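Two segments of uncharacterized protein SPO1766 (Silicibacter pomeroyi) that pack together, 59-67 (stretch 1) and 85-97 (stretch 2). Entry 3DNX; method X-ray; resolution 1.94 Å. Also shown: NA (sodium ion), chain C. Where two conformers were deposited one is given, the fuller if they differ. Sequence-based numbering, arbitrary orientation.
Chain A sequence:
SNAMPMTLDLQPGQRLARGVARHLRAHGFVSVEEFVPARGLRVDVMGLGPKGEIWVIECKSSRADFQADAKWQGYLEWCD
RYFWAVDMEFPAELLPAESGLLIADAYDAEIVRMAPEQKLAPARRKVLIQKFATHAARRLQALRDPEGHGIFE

Stretch 1 59-67: CKSSRADFQ
Stretch 2 (85-97) AVDMEFPAELLPA

Only one direct hydrogen bond joins the two stretches, and just beyond it three waters take over where the backbones diverge. The direct bond runs from Lys60 N to Ala85 O (2.9 Å, 146° at the hydrogen) and belongs to a parallel bridge between Cys59 and Ala85, whose CA atoms lie 4.6 Å apart. Both residues are extended (phi/psi -99/104 and -129/124), and Ala85 O also receives a CA-H...O contact from Cys59 CA at 3.3 Å. Their side chains share one face of the sheet: Cys59, in the m rotamer, brings SG to 4.0 Å from Ala85 CB, two small apolar groups in a buried site.

One residue on, the CA atoms of Lys60 and Val86 are 5.4 Å apart, and water 1 bridges the two backbone segments, donating to Lys60 O and accepting from Asp87 N, both at 2.8 Å. Waters 3 and 4 extend the link. Waters 3 and 4 each donate to Ser61 O at 3.2 Å; water 3 also donates to Asp87 OD1 at 2.8 Å and water 4 to Asp87 OD2 at 2.7 Å. Asp87 (chi1 71°, p) thus offers both carboxylate oxygens to solvent bridges, while its OD1 accepts from Glu89 N at 2.8 Å and, weakly, from Phe90 N at 3.1 Å. These bonds brace the type I turn from Asp87 to Phe90, closed by Phe90 N to Asp87 O at 3.1 Å.

The turn delivers Phe90 (chi1 -168°, t; chi2 100°) to the start of the helix that begins at Arg63. Its CA-to-CB bond points sideways, but the ring reaches across: Ser62 O lies 3.5 Å from Phe90 CE1 and Phe66 CB 3.9 Å from Phe90 CZ, both at the ring edge. Val86 (m) brings CG1 to 3.7 Å from Lys60 O and 4.3 Å from Lys60 CB, so the methyl packs beside the backbone carbonyl and the first carbon of the lysine side chain.

Phe66, one helical turn beyond Ser62, points toward stretch 2 and buries 82 Å² there, the largest share of any residue in the 529 Å² contact. With chi1 163° (t) and chi2 64°, it lays a ring face under Leu95 CD2, 3.9 Å from the Phe66 ring centroid and 21° off the normal, a CH-pi contact. Pro96 CD lies 4.0 Å from Phe66 CE1. The 3-10 segment 92-94 precedes this pair, and Leu95 (m, t) turns its branched end inward. At the exposed margin, Arg63 (m, t, p) lies along stretch 2: its CG is 3.7 Å from Pro91 CG, and Leu94 CD1 sits over one guanidinium face, 3.5 Å from Arg63 NH2. The long aliphatic arm and flat head suit such apolar neighbours.

Behind the contact, sodium ties Cys59 O (2.5 Å from NA) to Asp65 OD2 (2.4 Å from NA), with waters 2, 5 and 6 completing five ligands. Asp65 OD2 also accepts from Ser61 N at 3.1 Å. Lys60 (m, m, t, t) leads its end away from stretch 2, where Lys60 NZ donates to Asp65 O at 3.2 Å and to water 2 at 2.8 Å.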

# COMPACT_ATOMS: atom_id res chain seq x y z
N CYS A 59 15.26 13.15 -2.88
CA CYS A 59 15.46 13.49 -4.27
C CYS A 59 15.75 14.97 -4.37
O CYS A 59 14.87 15.79 -4.27
CB CYS A 59 14.23 13.11 -5.10
SG CYS A 59 13.86 11.34 -5.03
N LYS A 60 17.02 15.33 -4.59
CA LYS A 60 17.39 16.73 -4.68
C LYS A 60 17.65 17.14 -6.13
O LYS A 60 18.53 16.63 -6.78
CB LYS A 60 18.59 17.00 -3.79
CG LYS A 60 18.35 16.64 -2.34
CD LYS A 60 17.22 17.52 -1.81
CE LYS A 60 16.86 17.21 -0.41
NZ LYS A 60 15.74 18.08 0.10
N SER A 61 16.86 18.09 -6.61
CA SER A 61 16.83 18.42 -8.01
C SER A 61 17.82 19.55 -8.34
O SER A 61 18.07 19.82 -9.53
CB SER A 61 15.41 18.81 -8.37
OG SER A 61 14.97 19.89 -7.54
N SER A 62 18.39 20.16 -7.28
CA SER A 62 19.31 21.31 -7.37
C SER A 62 20.18 21.36 -6.12
O SER A 62 19.80 20.84 -5.09
CB SER A 62 18.50 22.63 -7.42
OG SER A 62 18.58 23.27 -8.68
N ARG A 63 21.32 22.03 -6.20
CA ARG A 63 22.10 22.39 -5.00
C ARG A 63 21.29 23.13 -3.93
O ARG A 63 21.46 22.88 -2.73
CB ARG A 63 23.27 23.28 -5.38
CG ARG A 63 24.40 22.51 -5.95
CD ARG A 63 25.61 23.37 -6.04
NE ARG A 63 26.17 23.64 -4.71
CZ ARG A 63 27.38 24.15 -4.51
NH1 ARG A 63 28.16 24.45 -5.54
NH2 ARG A 63 27.81 24.38 -3.28
N ALA A 64 20.41 24.04 -4.35
CA ALA A 64 19.53 24.77 -3.39
C ALA A 64 18.58 23.80 -2.68
O ALA A 64 18.33 23.94 -1.47
CB ALA A 64 18.74 25.85 -4.09
N ASP A 65 18.07 22.81 -3.42
CA ASP A 65 17.21 21.82 -2.84
C ASP A 65 17.95 21.09 -1.71
O ASP A 65 17.35 20.75 -0.67
CB ASP A 65 16.77 20.81 -3.91
CG ASP A 65 15.48 20.13 -3.58
OD1 ASP A 65 14.63 20.73 -2.87
OD2 ASP A 65 15.28 19.00 -4.05
N PHE A 66 19.24 20.84 -1.92
CA PHE A 66 20.07 20.10 -0.96
C PHE A 66 20.36 21.01 0.24
O PHE A 66 20.30 20.59 1.39
CB PHE A 66 21.37 19.59 -1.65
CG PHE A 66 22.45 19.18 -0.71
CD1 PHE A 66 22.26 18.13 0.14
CD2 PHE A 66 23.66 19.86 -0.69
CE1 PHE A 66 23.27 17.77 1.05
CE2 PHE A 66 24.66 19.47 0.18
CZ PHE A 66 24.46 18.42 1.05
N GLN A 67 20.66 22.27 -0.05
CA GLN A 67 20.91 23.25 0.99
C GLN A 67 19.74 23.38 1.99
O GLN A 67 19.96 23.52 3.19
CB GLN A 67 21.29 24.59 0.33
CG GLN A 67 22.63 24.50 -0.46
CD GLN A 67 22.80 25.56 -1.57
OE1 GLN A 67 22.04 26.52 -1.66
NE2 GLN A 67 23.85 25.39 -2.40
N ALA A 85 19.15 10.98 -4.00
CA ALA A 85 18.93 10.73 -5.44
C ALA A 85 19.05 12.09 -6.15
O ALA A 85 18.37 13.04 -5.79
CB ALA A 85 17.57 10.07 -5.72
N VAL A 86 19.95 12.17 -7.12
CA VAL A 86 20.25 13.38 -7.88
C VAL A 86 20.44 13.02 -9.34
O VAL A 86 20.64 11.83 -9.68
CB VAL A 86 21.52 14.08 -7.34
CG1 VAL A 86 21.34 14.46 -5.85
CG2 VAL A 86 22.79 13.24 -7.55
N ASP A 87 20.40 14.02 -10.21
CA ASP A 87 20.66 13.75 -11.59
C ASP A 87 22.16 13.92 -11.88
O ASP A 87 22.95 14.33 -11.03
CB ASP A 87 19.76 14.61 -12.48
CG ASP A 87 20.11 16.09 -12.49
OD1 ASP A 87 21.24 16.55 -12.12
OD2 ASP A 87 19.20 16.82 -12.95
N MSE A 88 22.52 13.67 -13.13
CA MSE A 88 23.92 13.70 -13.56
C MSE A 88 24.53 15.10 -13.63
O MSE A 88 25.76 15.24 -13.82
CB MSE A 88 24.08 12.97 -14.92
CG MSE A 88 23.39 13.64 -16.13
SE MSE A 88 23.23 12.50 -17.76
CE MSE A 88 22.38 13.87 -18.88
N GLU A 89 23.70 16.15 -13.50
CA GLU A 89 24.19 17.55 -13.47
C GLU A 89 24.53 18.01 -12.04
O GLU A 89 25.20 19.01 -11.86
CB GLU A 89 23.14 18.52 -14.01
CG GLU A 89 23.04 18.64 -15.52
CD GLU A 89 22.43 19.98 -15.95
OE1 GLU A 89 21.20 20.16 -15.78
OE2 GLU A 89 23.19 20.85 -16.41
N PHE A 90 24.07 17.26 -11.04
CA PHE A 90 24.33 17.57 -9.63
C PHE A 90 25.80 17.32 -9.22
O PHE A 90 26.41 16.32 -9.63
CB PHE A 90 23.37 16.77 -8.74
CG PHE A 90 23.35 17.21 -7.30
CD1 PHE A 90 22.34 18.05 -6.82
CD2 PHE A 90 24.36 16.83 -6.43
CE1 PHE A 90 22.33 18.47 -5.48
CE2 PHE A 90 24.37 17.26 -5.08
CZ PHE A 90 23.34 18.09 -4.61
N PRO A 91 26.40 18.23 -8.41
CA PRO A 91 27.78 18.02 -7.89
C PRO A 91 27.76 16.99 -6.74
O PRO A 91 27.81 17.34 -5.55
CB PRO A 91 28.19 19.45 -7.41
CG PRO A 91 26.92 19.98 -6.95
CD PRO A 91 25.85 19.50 -7.91
N ALA A 92 27.65 15.72 -7.12
CA ALA A 92 27.49 14.61 -6.19
C ALA A 92 28.55 14.50 -5.09
O ALA A 92 28.26 13.99 -4.00
CB ALA A 92 27.41 13.25 -7.01
N GLU A 93 29.77 14.98 -5.33
CA GLU A 93 30.86 14.95 -4.35
C GLU A 93 30.60 15.77 -3.10
O GLU A 93 31.21 15.55 -2.06
CB GLU A 93 32.18 15.42 -4.98
CG GLU A 93 32.85 14.35 -5.87
CD GLU A 93 34.13 14.74 -6.53
OE1 GLU A 93 34.73 15.85 -6.28
OE2 GLU A 93 34.60 13.91 -7.34
N LEU A 94 29.70 16.73 -3.22
CA LEU A 94 29.30 17.60 -2.10
C LEU A 94 28.33 16.92 -1.16
O LEU A 94 28.13 17.42 -0.07
CB LEU A 94 28.68 18.90 -2.64
CG LEU A 94 29.65 19.75 -3.49
CD1 LEU A 94 29.06 21.15 -3.70
CD2 LEU A 94 31.11 19.85 -2.96
N LEU A 95 27.73 15.80 -1.56
CA LEU A 95 26.80 15.10 -0.66
C LEU A 95 27.61 14.38 0.46
O LEU A 95 28.77 13.98 0.25
CB LEU A 95 25.91 14.13 -1.40
CG LEU A 95 25.04 14.70 -2.50
CD1 LEU A 95 24.46 13.59 -3.51
CD2 LEU A 95 23.92 15.49 -1.85
N PRO A 96 26.99 14.24 1.64
CA PRO A 96 27.64 13.53 2.77
C PRO A 96 28.19 12.14 2.35
O PRO A 96 27.47 11.33 1.74
CB PRO A 96 26.51 13.35 3.77
CG PRO A 96 25.51 14.41 3.44
CD PRO A 96 25.66 14.75 1.98
N ALA A 97 29.44 11.88 2.71
CA ALA A 97 30.13 10.67 2.33
C ALA A 97 29.47 9.40 2.85
O ALA A 97 29.56 8.36 2.21
CB ALA A 97 31.55 10.74 2.85
NA NA C . 13.32 17.67 -3.62
O HOH W 1 19.78 16.58 -9.24
O HOH W 2 13.61 16.99 -1.40
O HOH W 3 20.91 18.98 -10.73
O HOH W 4 17.07 17.39 -11.40
O HOH W 5 12.38 19.64 -2.81
O HOH W 6 11.59 16.39 -4.22